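Local coordinates for sugar ABC transporter, sugar-binding protein (Streptococcus pneumoniae, PDB 2HEU) that probably captures a sugar outside the cell and delivers it to an ABC transporter for uptake, as extracellular solute-binding proteins do, at residues Ile273-Ile278 with Ser344-Met349. Sequence-based numbering, arbitrary orientation.
Sequences IGTFMI and SPLAGM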
ATOM      1  N   ILE A 273      16.367  -6.759 -10.624  1.00 12.91           N
ATOM      2  CA  ILE A 273      15.299  -5.766 -10.435  1.00 11.73           C
ATOM      3  C   ILE A 273      15.651  -4.829  -9.310  1.00 11.54           C
ATOM      4  O   ILE A 273      16.079  -5.266  -8.247  1.00 13.16           O
ATOM      5  CB  ILE A 273      13.954  -6.454 -10.125  1.00 11.56           C
ATOM      6  CG1 ILE A 273      13.571  -7.414 -11.246  1.00 14.76           C
ATOM      7  CG2 ILE A 273      12.859  -5.448  -9.808  1.00 13.16           C
ATOM      8  CD1 ILE A 273      12.622  -8.494 -10.783  1.00 16.04           C
ATOM      9  N   GLY A 274      15.429  -3.516  -9.535  1.00 10.72           N
ATOM     10  CA  GLY A 274      15.492  -2.556  -8.479  1.00 11.05           C
ATOM     11  C   GLY A 274      14.214  -1.767  -8.401  1.00 10.26           C
ATOM     12  O   GLY A 274      13.315  -1.868  -9.264  1.00 10.11           O
ATOM     13  N   THR A 275      14.118  -0.945  -7.356  1.00 10.11           N
ATOM     14  CA  THR A 275      13.016   0.030  -7.244  1.00  9.69           C
ATOM     15  C   THR A 275      13.608   1.381  -6.800  1.00 10.11           C
ATOM     16  O   THR A 275      14.668   1.434  -6.125  1.00 11.47           O
ATOM     17  CB  THR A 275      11.942  -0.453  -6.247  1.00  9.77           C
ATOM     18  OG1 THR A 275      12.562  -0.826  -5.006  1.00 10.69           O
ATOM     19  CG2 THR A 275      11.113  -1.586  -6.804  1.00 10.65           C
ATOM     20  N   PHE A 276      12.919   2.431  -7.138  1.00 10.00           N
ATOM     21  CA  PHE A 276      13.259   3.724  -6.603  1.00  9.58           C
ATOM     22  C   PHE A 276      11.984   4.447  -6.207  1.00  9.69           C
ATOM     23  O   PHE A 276      10.877   4.222  -6.704  1.00 10.41           O
ATOM     24  CB  PHE A 276      14.169   4.561  -7.510  1.00 11.40           C
ATOM     25  CG  PHE A 276      13.614   4.956  -8.857  1.00 10.90           C
ATOM     26  CD1 PHE A 276      12.835   6.110  -9.015  1.00  9.79           C
ATOM     27  CD2 PHE A 276      13.946   4.249 -10.034  1.00 10.61           C
ATOM     28  CE1 PHE A 276      12.435   6.535 -10.285  1.00  9.59           C
ATOM     29  CE2 PHE A 276      13.551   4.654 -11.272  1.00 10.42           C
ATOM     30  CZ  PHE A 276      12.798   5.820 -11.378  1.00  9.80           C
ATOM     31  N   MET A 277      12.133   5.363  -5.275  1.00 10.02           N
ATOM     32  CA  MET A 277      11.036   6.235  -4.840  1.00  9.59           C
ATOM     33  C   MET A 277      10.866   7.351  -5.881  1.00  9.95           C
ATOM     34  O   MET A 277      11.837   7.911  -6.394  1.00 11.34           O
ATOM     35  CB  MET A 277      11.367   6.861  -3.479  1.00  9.97           C
ATOM     36  CG  MET A 277      11.436   5.789  -2.390  1.00 11.64           C
ATOM     37  SD  MET A 277      12.189   6.362  -0.872  1.00 13.11           S
ATOM     38  CE  MET A 277      10.814   7.227  -0.396  1.00 12.37           C
ATOM     39  N   ILE A 278       9.620   7.704  -6.090  1.00 10.42           N
ATOM     40  CA  ILE A 278       9.359   8.884  -6.938  1.00 10.40           C
ATOM     41  C   ILE A 278       9.951  10.091  -6.224  1.00  9.79           C
ATOM     42  O   ILE A 278       9.732  10.379  -5.069  1.00 10.50           O
ATOM     43  CB  ILE A 278       7.853   9.041  -7.124  1.00 11.50           C
ATOM     44  CG1 ILE A 278       7.323   7.860  -7.988  1.00 10.89           C
ATOM     45  CG2 ILE A 278       7.510  10.388  -7.780  1.00 14.15           C
ATOM     46  CD1 ILE A 278       5.819   7.850  -8.201  1.00 11.73           C
ATOM     47  N   SER A 344      17.969  -6.327  -2.551  0.50 19.81           N
ATOM     48  CA  SER A 344      16.752  -6.943  -2.903  0.50 16.05           C
ATOM     49  C   SER A 344      15.863  -6.000  -3.724  0.50 13.60           C
ATOM     50  O   SER A 344      15.982  -4.790  -3.586  0.50 13.91           O
ATOM     51  CB  SER A 344      16.065  -7.191  -1.629  0.50 16.12           C
ATOM     52  OG  SER A 344      15.738  -5.943  -0.982  0.50 20.89           O
ATOM     53  N   PRO A 345      14.930  -6.529  -4.518  1.00 15.24           N
ATOM     54  CA  PRO A 345      14.200  -5.680  -5.445  1.00 11.91           C
ATOM     55  C   PRO A 345      13.454  -4.530  -4.804  1.00 11.26           C
ATOM     56  O   PRO A 345      13.427  -3.448  -5.436  1.00 11.86           O
ATOM     57  CB  PRO A 345      13.337  -6.669  -6.203  1.00 13.58           C
ATOM     58  CG  PRO A 345      14.109  -7.927  -6.166  1.00 17.53           C
ATOM     59  CD  PRO A 345      14.690  -7.951  -4.776  1.00 16.66           C
ATOM     60  N   LEU A 346      12.866  -4.711  -3.647  1.00 11.18           N
ATOM     61  CA  LEU A 346      12.077  -3.683  -3.032  1.00 11.44           C
ATOM     62  C   LEU A 346      12.930  -2.727  -2.181  1.00 11.14           C
ATOM     63  O   LEU A 346      12.353  -1.840  -1.522  1.00 12.03           O
ATOM     64  CB  LEU A 346      10.972  -4.273  -2.193  1.00 11.37           C
ATOM     65  CG  LEU A 346       9.867  -5.076  -2.931  1.00 11.64           C
ATOM     66  CD1 LEU A 346       8.824  -5.558  -1.879  1.00 13.40           C
ATOM     67  CD2 LEU A 346       9.262  -4.225  -4.084  1.00 13.52           C
ATOM     68  N   ALA A 347      14.248  -2.858  -2.168  1.00 11.77           N
ATOM     69  CA  ALA A 347      15.056  -2.032  -1.266  1.00 11.75           C
ATOM     70  C   ALA A 347      14.837  -0.539  -1.471  1.00 11.11           C
ATOM     71  O   ALA A 347      14.651   0.184  -0.513  1.00 11.80           O
ATOM     72  CB  ALA A 347      16.504  -2.367  -1.450  1.00 14.12           C
ATOM     73  N   GLY A 348      14.844  -0.074  -2.698  1.00 10.87           N
ATOM     74  CA  GLY A 348      14.702   1.382  -2.932  1.00 10.25           C
ATOM     75  C   GLY A 348      13.343   1.886  -2.530  1.00  9.39           C
ATOM     76  O   GLY A 348      13.188   2.915  -1.879  1.00 10.47           O
ATOM     77  N   MET A 349      12.300   1.130  -2.895  1.00  9.17           N
ATOM     78  CA  MET A 349      10.952   1.559  -2.590  1.00  9.35           C
ATOM     79  C   MET A 349      10.690   1.624  -1.095  1.00 10.16           C
ATOM     80  O   MET A 349       9.860   2.380  -0.666  1.00 10.82           O
ATOM     81  CB  MET A 349       9.980   0.513  -3.206  1.00 11.32           C
ATOM     82  CG  MET A 349       8.531   0.986  -3.217  1.00 10.92           C
ATOM     83  SD  MET A 349       7.371  -0.225  -3.782  1.00 10.51           S
ATOM     84  CE  MET A 349       7.777  -0.442  -5.448  1.00 11.32           C
TER
HETATM   85  O   HOH W   1      16.044  -1.290  -5.186  1.00 13.38           O
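Thr275, on the edge strand 273-276 of a three-stranded antiparallel sheet, meets the turn and first residues of the short, weakly bonded helix 347-350 in a buried contact centred on one hydroxyl. Its CB points toward the turn, and chi1 of 51° sets OG1 between the backbone N and the carbonyl carbon. Thr275 OG1 donates to Pro345 O (2.8 Å) on a lone pair in the carbonyl plane, and accepts from Met349 N at 2.9 Å with an N-H...O angle of 153°. Threonine suits the place: its hydroxyl both gives and takes, tying together two backbone groups four residues apart, while CG2 rests against Met349 CE. A water accepts from both Thr275 N and Gly348 N, so two further amides are satisfied without direct pairing of the chains. Gly348, having no CB on the side that faces the strand, lets the backbones close in: Gly348 CA lies 3.2 Å from Thr275 O in a CA-H...O contact. Pro345, second residue of the type I turn Ser344-Ala347, where a phi near -60° is wanted, makes a similar contact from CA to Ile273 O and lays CB against Ile273 CG2 (3.8 Å). Further along the chain, Met277 CG approaches Gly348 O at 3.4 Å. Gly274 and Phe276 pair through their backbones with Tyr133 and Ile131 of strand 129-134, Tyr132 touches Thr275, Leu346 and Met349, and Ile261 of helix 260-265 meets both Ile273 and Pro345.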